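Side-chain contacts in oligogalacturonate lyase (Yersinia enterocolitica subsp. enterocolitica, PDB 3PE7), which cleaves short pectin-derived oligogalacturonates by beta-elimination in the cytoplasm, probably with the help of a bound manganese ion: residues M218-E223 with E243-D248; A251-S256 with S286-N291. All blocks are in the same frame, centred on the assembly; numbering follows the deposited sequence.

Interaction 1 (M218-E223 with E243-D248); sequences MWLINE and EFWVPD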
ATOM      1  N   MET A 218      12.457  -0.154 -11.740  1.00 16.24           N
ATOM      2  CA  MET A 218      11.265  -0.932 -12.060  1.00 14.76           C
ATOM      3  C   MET A 218      11.544  -2.029 -13.085  1.00 14.01           C
ATOM      4  O   MET A 218      12.149  -1.782 -14.128  1.00 14.94           O
ATOM      5  CB  MET A 218      10.158  -0.017 -12.602  1.00 14.81           C
ATOM      6  CG  MET A 218       9.653   1.048 -11.630  1.00 16.17           C
ATOM      7  SD  MET A 218       8.696   2.322 -12.517  1.00 17.79           S
ATOM      8  CE  MET A 218       7.168   1.500 -12.808  1.00 24.85           C
ATOM      9  N   TRP A 219      11.064  -3.225 -12.765  1.00 13.69           N
ATOM     10  CA  TRP A 219      11.264  -4.417 -13.588  1.00 13.34           C
ATOM     11  C   TRP A 219       9.966  -5.181 -13.777  1.00 13.23           C
ATOM     12  O   TRP A 219       9.035  -5.079 -12.970  1.00 12.55           O
ATOM     13  CB  TRP A 219      12.303  -5.337 -12.926  1.00 13.70           C
ATOM     14  CG  TRP A 219      13.643  -4.671 -12.857  1.00 14.60           C
ATOM     15  CD1 TRP A 219      14.025  -3.702 -11.972  1.00 15.01           C
ATOM     16  CD2 TRP A 219      14.759  -4.876 -13.737  1.00 14.16           C
ATOM     17  NE1 TRP A 219      15.311  -3.312 -12.229  1.00 14.97           N
ATOM     18  CE2 TRP A 219      15.787  -4.014 -13.305  1.00 15.22           C
ATOM     19  CE3 TRP A 219      14.996  -5.725 -14.838  1.00 14.45           C
ATOM     20  CZ2 TRP A 219      17.041  -3.954 -13.938  1.00 15.95           C
ATOM     21  CZ3 TRP A 219      16.259  -5.668 -15.470  1.00 15.95           C
ATOM     22  CH2 TRP A 219      17.255  -4.787 -15.009  1.00 15.22           C
ATOM     23  N   LEU A 220       9.886  -5.911 -14.880  1.00 12.84           N
ATOM     24  CA  LEU A 220       8.824  -6.870 -15.087  1.00 13.29           C
ATOM     25  C   LEU A 220       9.469  -8.235 -15.301  1.00 13.75           C
ATOM     26  O   LEU A 220      10.603  -8.336 -15.778  1.00 13.51           O
ATOM     27  CB  LEU A 220       7.991  -6.519 -16.322  1.00 13.96           C
ATOM     28  CG  LEU A 220       7.235  -5.200 -16.378  1.00 13.33           C
ATOM     29  CD1 LEU A 220       6.539  -5.128 -17.735  1.00 16.46           C
ATOM     30  CD2 LEU A 220       6.185  -5.152 -15.268  1.00 14.85           C
ATOM     31  N   ILE A 221       8.739  -9.281 -14.945  1.00 13.41           N
ATOM     32  CA  ILE A 221       9.157 -10.646 -15.278  1.00 14.89           C
ATOM     33  C   ILE A 221       7.906 -11.469 -15.534  1.00 15.05           C
ATOM     34  O   ILE A 221       6.827 -11.179 -14.985  1.00 15.02           O
ATOM     35  CB  ILE A 221      10.040 -11.267 -14.146  1.00 14.57           C
ATOM     36  CG1 ILE A 221      10.792 -12.517 -14.628  1.00 15.66           C
ATOM     37  CG2 ILE A 221       9.217 -11.531 -12.871  1.00 15.47           C
ATOM     38  CD1 ILE A 221      11.923 -12.938 -13.673  1.00 16.36           C
ATOM     39  N   ASN A 222       8.030 -12.487 -16.382  1.00 15.97           N
ATOM     40  CA  ASN A 222       6.934 -13.428 -16.551  1.00 16.66           C
ATOM     41  C   ASN A 222       6.800 -14.296 -15.320  1.00 16.99           C
ATOM     42  O   ASN A 222       7.787 -14.535 -14.605  1.00 16.52           O
ATOM     43  CB  ASN A 222       7.142 -14.311 -17.784  1.00 17.05           C
ATOM     44  CG  ASN A 222       7.079 -13.539 -19.092  1.00 18.60           C
ATOM     45  OD1 ASN A 222       6.636 -12.388 -19.154  1.00 20.71           O
ATOM     46  ND2 ASN A 222       7.497 -14.199 -20.163  1.00 20.76           N
ATOM     47  N   GLU A 223       5.585 -14.785 -15.090  1.00 17.40           N
ATOM     48  CA  GLU A 223       5.283 -15.634 -13.946  1.00 18.42           C
ATOM     49  C   GLU A 223       6.194 -16.860 -13.878  1.00 18.96           C
ATOM     50  O   GLU A 223       6.525 -17.323 -12.794  1.00 18.87           O
ATOM     51  CB  GLU A 223       3.830 -16.077 -13.996  1.00 19.07           C
ATOM     52  CG  GLU A 223       3.291 -16.594 -12.678  1.00 18.27           C
ATOM     53  CD  GLU A 223       1.898 -17.119 -12.805  1.00 22.47           C
ATOM     54  OE1 GLU A 223       1.156 -17.063 -11.803  1.00 19.65           O
ATOM     55  OE2 GLU A 223       1.537 -17.575 -13.919  1.00 22.02           O
ATOM     56  N   GLU A 243       5.917   3.326  -7.792  1.00 11.50           N
ATOM     57  CA  GLU A 243       5.269   2.542  -8.851  1.00 11.65           C
ATOM     58  C   GLU A 243       4.074   1.753  -8.309  1.00 10.75           C
ATOM     59  O   GLU A 243       4.078   1.263  -7.172  1.00 10.15           O
ATOM     60  CB  GLU A 243       6.266   1.624  -9.595  1.00 11.58           C
ATOM     61  CG  GLU A 243       6.693   0.351  -8.835  1.00 12.56           C
ATOM     62  CD  GLU A 243       7.754   0.608  -7.772  1.00 15.04           C
ATOM     63  OE1 GLU A 243       8.318   1.739  -7.724  1.00 16.88           O
ATOM     64  OE2 GLU A 243       8.022  -0.330  -6.972  1.00 17.54           O
ATOM     65  N   PHE A 244       3.027   1.680  -9.123  1.00  9.42           N
ATOM     66  CA  PHE A 244       1.859   0.869  -8.804  1.00  8.92           C
ATOM     67  C   PHE A 244       1.138   0.495 -10.098  1.00  8.73           C
ATOM     68  O   PHE A 244       1.292   1.174 -11.121  1.00  9.27           O
ATOM     69  CB  PHE A 244       0.895   1.564  -7.822  1.00  9.01           C
ATOM     70  CG  PHE A 244       0.192   2.773  -8.385  1.00  9.32           C
ATOM     71  CD1 PHE A 244      -1.134   2.680  -8.845  1.00 10.11           C
ATOM     72  CD2 PHE A 244       0.839   4.005  -8.456  1.00  9.27           C
ATOM     73  CE1 PHE A 244      -1.794   3.811  -9.360  1.00 10.60           C
ATOM     74  CE2 PHE A 244       0.195   5.134  -8.947  1.00  9.92           C
ATOM     75  CZ  PHE A 244      -1.132   5.040  -9.403  1.00 10.37           C
ATOM     76  N   TRP A 245       0.388  -0.602 -10.053  1.00  8.47           N
ATOM     77  CA  TRP A 245      -0.512  -0.966 -11.141  1.00  8.77           C
ATOM     78  C   TRP A 245      -1.809  -0.169 -11.038  1.00  8.49           C
ATOM     79  O   TRP A 245      -2.438  -0.136  -9.976  1.00  9.00           O
ATOM     80  CB  TRP A 245      -0.888  -2.457 -11.079  1.00  8.35           C
ATOM     81  CG  TRP A 245       0.216  -3.420 -11.501  1.00  9.66           C
ATOM     82  CD1 TRP A 245       0.862  -4.338 -10.694  1.00  9.87           C
ATOM     83  CD2 TRP A 245       0.788  -3.553 -12.799  1.00 10.60           C
ATOM     84  NE1 TRP A 245       1.791  -5.044 -11.435  1.00 10.74           N
ATOM     85  CE2 TRP A 245       1.779  -4.567 -12.722  1.00 10.57           C
ATOM     86  CE3 TRP A 245       0.556  -2.921 -14.030  1.00 11.83           C
ATOM     87  CZ2 TRP A 245       2.524  -4.972 -13.834  1.00 13.00           C
ATOM     88  CZ3 TRP A 245       1.303  -3.321 -15.147  1.00 13.58           C
ATOM     89  CH2 TRP A 245       2.288  -4.329 -15.032  1.00 13.50           C
ATOM     90  N   VAL A 246      -2.234   0.444 -12.143  1.00  7.98           N
ATOM     91  CA  VAL A 246      -3.648   0.869 -12.214  1.00  8.75           C
ATOM     92  C   VAL A 246      -4.471  -0.395 -11.938  1.00  8.22           C
ATOM     93  O   VAL A 246      -4.142  -1.461 -12.456  1.00  8.81           O
ATOM     94  CB  VAL A 246      -4.009   1.460 -13.594  1.00  8.70           C
ATOM     95  CG1 VAL A 246      -5.435   2.049 -13.585  1.00  8.74           C
ATOM     96  CG2 VAL A 246      -3.016   2.550 -13.982  1.00  9.86           C
ATOM     97  N   PRO A 247      -5.514  -0.297 -11.095  1.00  8.07           N
ATOM     98  CA  PRO A 247      -6.227  -1.526 -10.666  1.00  8.72           C
ATOM     99  C   PRO A 247      -6.872  -2.322 -11.780  1.00  8.94           C
ATOM    100  O   PRO A 247      -7.075  -3.519 -11.603  1.00  9.42           O
ATOM    101  CB  PRO A 247      -7.275  -1.013  -9.673  1.00  8.94           C
ATOM    102  CG  PRO A 247      -6.643   0.239  -9.083  1.00  7.75           C
ATOM    103  CD  PRO A 247      -5.850   0.863 -10.252  1.00  8.06           C
ATOM    104  N   ASP A 248      -7.161  -1.685 -12.907  1.00  9.13           N
ATOM    105  CA  ASP A 248      -7.662  -2.440 -14.077  1.00  9.45           C
ATOM    106  C   ASP A 248      -6.550  -3.153 -14.855  1.00  9.69           C
ATOM    107  O   ASP A 248      -6.840  -3.895 -15.792  1.00 10.06           O
ATOM    108  CB  ASP A 248      -8.532  -1.562 -14.993  1.00  9.37           C
ATOM    109  CG  ASP A 248      -7.742  -0.468 -15.725  1.00 10.51           C
ATOM    110  OD1 ASP A 248      -6.499  -0.355 -15.583  1.00 11.25           O
ATOM    111  OD2 ASP A 248      -8.405   0.285 -16.481  1.00 11.59           O
TER
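The indole of Trp-245 meets Leu-220 along the CZ2-CH2 bond of its six-membered ring. The CD2 methyl of Leu-220 approaches obliquely, lying 3.9 Å from Trp-245 CZ2 and about as far from CH2. Pro-197, Ala-204 and Pro-271 also pack against this tryptophan, and its NE1 is hydrogen-bonded to the backbone oxygen of Ile-194. That bond and the packing would hold the ring in its rotation. The second flat group is the carboxylate of Glu-243. Its OE1 forms a salt bridge with Arg-217, and its OE2 is hydrogen-bonded to His-192, so both oxygens of this buried acid are held. Met-218 meets the aliphatic part of the same side chain. The two chains run past each other in opposite directions, with Met-218 SD 3.9 Å from Glu-243 CB and Met-218 CG 4.0 Å from the same carbon. The glutamate chain is bent at chi2 (-79°), which takes the carboxylate off to its polar partners while CB and CG stay against the methionine. Strand 218-222 belongs to one four-stranded antiparallel sheet and strand 238-245 opens the next. This is the apolar packing between consecutive blades of a seven-bladed beta-propeller.

Interaction 2 (A251-S256 with S286-N291); sequences ALVYVS and SHLMSN. With MN (manganese (II) ion), chain B.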
ATOM      1  N   ALA A 251      -1.984  -0.251 -17.096  1.00  9.45           N
ATOM      2  CA  ALA A 251      -0.684   0.426 -17.114  1.00  9.89           C
ATOM      3  C   ALA A 251      -0.014   0.333 -15.747  1.00  9.37           C
ATOM      4  O   ALA A 251      -0.705   0.134 -14.724  1.00  9.93           O
ATOM      5  CB  ALA A 251      -0.853   1.889 -17.507  1.00 10.64           C
ATOM      6  N   LEU A 252       1.317   0.479 -15.753  1.00  9.65           N
ATOM      7  CA  LEU A 252       2.099   0.723 -14.546  1.00 10.42           C
ATOM      8  C   LEU A 252       2.356   2.226 -14.458  1.00 10.72           C
ATOM      9  O   LEU A 252       2.819   2.839 -15.415  1.00 12.46           O
ATOM     10  CB  LEU A 252       3.415  -0.067 -14.580  1.00 10.25           C
ATOM     11  CG  LEU A 252       4.209  -0.193 -13.272  1.00 11.47           C
ATOM     12  CD1 LEU A 252       3.519  -1.143 -12.286  1.00 13.27           C
ATOM     13  CD2 LEU A 252       5.611  -0.641 -13.586  1.00 13.71           C
ATOM     14  N   VAL A 253       2.012   2.820 -13.319  1.00 10.02           N
ATOM     15  CA  VAL A 253       2.155   4.267 -13.104  1.00  9.82           C
ATOM     16  C   VAL A 253       3.281   4.474 -12.104  1.00 10.35           C
ATOM     17  O   VAL A 253       3.489   3.647 -11.224  1.00 10.07           O
ATOM     18  CB  VAL A 253       0.820   4.888 -12.609  1.00  9.62           C
ATOM     19  CG1 VAL A 253       0.970   6.361 -12.168  1.00  9.45           C
ATOM     20  CG2 VAL A 253      -0.256   4.767 -13.701  1.00 10.24           C
ATOM     21  N   TYR A 254       4.019   5.568 -12.262  1.00 10.13           N
ATOM     22  CA  TYR A 254       5.117   5.872 -11.345  1.00 10.46           C
ATOM     23  C   TYR A 254       5.433   7.356 -11.366  1.00  9.99           C
ATOM     24  O   TYR A 254       4.906   8.113 -12.185  1.00  9.79           O
ATOM     25  CB  TYR A 254       6.380   5.047 -11.693  1.00 10.60           C
ATOM     26  CG  TYR A 254       6.953   5.350 -13.064  1.00 10.44           C
ATOM     27  CD1 TYR A 254       6.460   4.702 -14.213  1.00 11.05           C
ATOM     28  CD2 TYR A 254       7.985   6.289 -13.215  1.00 12.08           C
ATOM     29  CE1 TYR A 254       6.995   4.993 -15.485  1.00 11.98           C
ATOM     30  CE2 TYR A 254       8.522   6.573 -14.470  1.00 11.34           C
ATOM     31  CZ  TYR A 254       8.024   5.921 -15.594  1.00 11.78           C
ATOM     32  OH  TYR A 254       8.563   6.245 -16.833  1.00 12.04           O
ATOM     33  N   VAL A 255       6.324   7.755 -10.464  1.00 10.46           N
ATOM     34  CA  VAL A 255       6.726   9.147 -10.338  1.00 10.43           C
ATOM     35  C   VAL A 255       8.188   9.274 -10.768  1.00 11.19           C
ATOM     36  O   VAL A 255       9.025   8.429 -10.408  1.00 11.36           O
ATOM     37  CB  VAL A 255       6.534   9.642  -8.902  1.00 10.65           C
ATOM     38  CG1 VAL A 255       7.140  11.037  -8.701  1.00 10.16           C
ATOM     39  CG2 VAL A 255       5.062   9.691  -8.578  1.00  9.97           C
ATOM     40  N   SER A 256       8.476  10.311 -11.542  1.00 11.52           N
ATOM     41  CA  SER A 256       9.818  10.544 -12.060  1.00 12.35           C
ATOM     42  C   SER A 256      10.317  11.938 -11.669  1.00 12.82           C
ATOM     43  O   SER A 256       9.568  12.914 -11.692  1.00 13.07           O
ATOM     44  CB  SER A 256       9.811  10.415 -13.585  1.00 12.82           C
ATOM     45  OG  SER A 256      11.077  10.773 -14.137  1.00 15.75           O
ATOM     46  N   SER A 286       4.268  11.762  -1.085  1.00  9.90           N
ATOM     47  CA  SER A 286       4.976  10.620  -0.514  1.00 10.06           C
ATOM     48  C   SER A 286       4.504   9.293  -1.089  1.00  9.49           C
ATOM     49  O   SER A 286       5.197   8.301  -0.981  1.00 10.36           O
ATOM     50  CB  SER A 286       4.834  10.637   1.010  1.00 10.56           C
ATOM     51  OG  SER A 286       5.632  11.701   1.545  1.00 11.38           O
ATOM     52  N   HIS A 287       3.309   9.312  -1.671  1.00  9.52           N
ATOM     53  CA  HIS A 287       2.671   8.136  -2.269  1.00  9.27           C
ATOM     54  C   HIS A 287       1.797   8.601  -3.428  1.00  9.46           C
ATOM     55  O   HIS A 287       1.498   9.798  -3.559  1.00  9.84           O
ATOM     56  CB  HIS A 287       1.812   7.406  -1.240  1.00  9.53           C
ATOM     57  CG  HIS A 287       2.533   7.110   0.032  1.00  8.28           C
ATOM     58  ND1 HIS A 287       2.532   7.981   1.105  1.00  8.96           N
ATOM     59  CD2 HIS A 287       3.308   6.063   0.392  1.00  8.38           C
ATOM     60  CE1 HIS A 287       3.266   7.466   2.079  1.00  9.15           C
ATOM     61  NE2 HIS A 287       3.745   6.303   1.672  1.00 10.02           N
ATOM     62  N   LEU A 288       1.437   7.650  -4.291  1.00  9.10           N
ATOM     63  CA  LEU A 288       0.488   7.905  -5.371  1.00  8.63           C
ATOM     64  C   LEU A 288      -0.420   6.691  -5.550  1.00  8.80           C
ATOM     65  O   LEU A 288       0.026   5.535  -5.440  1.00  9.35           O
ATOM     66  CB  LEU A 288       1.245   8.208  -6.669  1.00  9.41           C
ATOM     67  CG  LEU A 288       0.447   8.747  -7.864  1.00  8.25           C
ATOM     68  CD1 LEU A 288      -0.260  10.085  -7.525  1.00  9.60           C
ATOM     69  CD2 LEU A 288       1.385   8.915  -9.054  1.00  9.73           C
ATOM     70  N   MET A 289      -1.696   6.946  -5.810  1.00  8.51           N
ATOM     71  CA  MET A 289      -2.654   5.870  -6.042  1.00  8.10           C
ATOM     72  C   MET A 289      -3.739   6.350  -7.002  1.00  8.33           C
ATOM     73  O   MET A 289      -3.990   7.556  -7.110  1.00  8.89           O
ATOM     74  CB  MET A 289      -3.267   5.424  -4.695  1.00  7.98           C
ATOM     75  CG  MET A 289      -4.152   4.182  -4.743  1.00  9.34           C
ATOM     76  SD  MET A 289      -3.484   2.843  -5.760  1.00  9.78           S
ATOM     77  CE  MET A 289      -4.860   1.693  -5.702  1.00 12.53           C
ATOM     78  N   SER A 290      -4.358   5.406  -7.711  1.00  7.75           N
ATOM     79  CA  SER A 290      -5.455   5.758  -8.625  1.00  8.71           C
ATOM     80  C   SER A 290      -6.780   5.075  -8.272  1.00  8.58           C
ATOM     81  O   SER A 290      -6.823   4.174  -7.431  1.00  9.35           O
ATOM     82  CB  SER A 290      -5.065   5.411 -10.071  1.00  7.84           C
ATOM     83  OG  SER A 290      -5.159   4.012 -10.306  1.00  8.30           O
ATOM     84  N   ASN A 291      -7.854   5.526  -8.921  1.00  8.63           N
ATOM     85  CA  ASN A 291      -9.117   4.801  -8.935  1.00  8.37           C
ATOM     86  C   ASN A 291      -9.004   3.649  -9.946  1.00  8.65           C
ATOM     87  O   ASN A 291      -7.930   3.407 -10.493  1.00  8.35           O
ATOM     88  CB  ASN A 291     -10.287   5.737  -9.258  1.00  8.09           C
ATOM     89  CG  ASN A 291     -10.242   6.294 -10.676  1.00  8.37           C
ATOM     90  OD1 ASN A 291      -9.249   6.197 -11.377  1.00  8.24           O
ATOM     91  ND2 ASN A 291     -11.366   6.910 -11.097  1.00  9.80           N
TER
HETATM   92 MN    MN B 389       4.180   4.833   3.163  1.00  7.45          MN
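One methyl group of Leu-288 serves both valines of the facing strand. Leu-288 CD2 lies 4.0 Å from Val-253 CG1 and 3.8 Å from Val-255 CG2. The two valines have nearly the same chi1, yet they offer different branches. Val-253 uses the methyl anti to its backbone N, and Val-255 the one anti to its carbonyl carbon. Leu-288 crosses Val-253 at about a right angle and Val-255 at a slant. All three residues are buried. The residue before the leucine, His-287, points away from the valines and binds manganese through NE2 at 2.1 Å. Gln-350, His-353 and His-355 bind the same ion. His-287 ND1 is hydrogen-bonded to Asp-300, a second-shell residue that would help set the imidazole's rotation. Farther along, Ser-290 OG donates to Asn-291 O at 2.8 Å, in the carbonyl plane and on a lone pair. Strand 287-290 is the first of its sheet and pairs with strand 296-301. Strand 252-258 lies in the preceding blade, between strands 238-245 and 264-269. Phe-244 of strand 238-245 touches both Val-253 and Leu-288, and Met-297 of strand 296-301 also packs on Val-253.

How the interactions relate
Interactions 1 and 2 lie on the two sides of one propeller blade, with centres 11 Å apart. Interaction 1 joins that blade to the one before it, and interaction 2 joins it to the one after. Segments 243-248 and 251-256 lie on, and run just past, neighbouring antiparallel strands, with probable hydrogen bonds from Val-253 N to Phe-244 O (2.8 Å) and from Val-246 N to Ala-251 O (3.0 Å). Pro-247 also packs on Ser-290. Interaction 2 carries a manganese ligand, whereas the Glu-243 side chain is about 12 Å from that ion at its nearest atom. The Trp-245 side chain is about 9 Å from a calcium bound by Asp-270 and Glu-272.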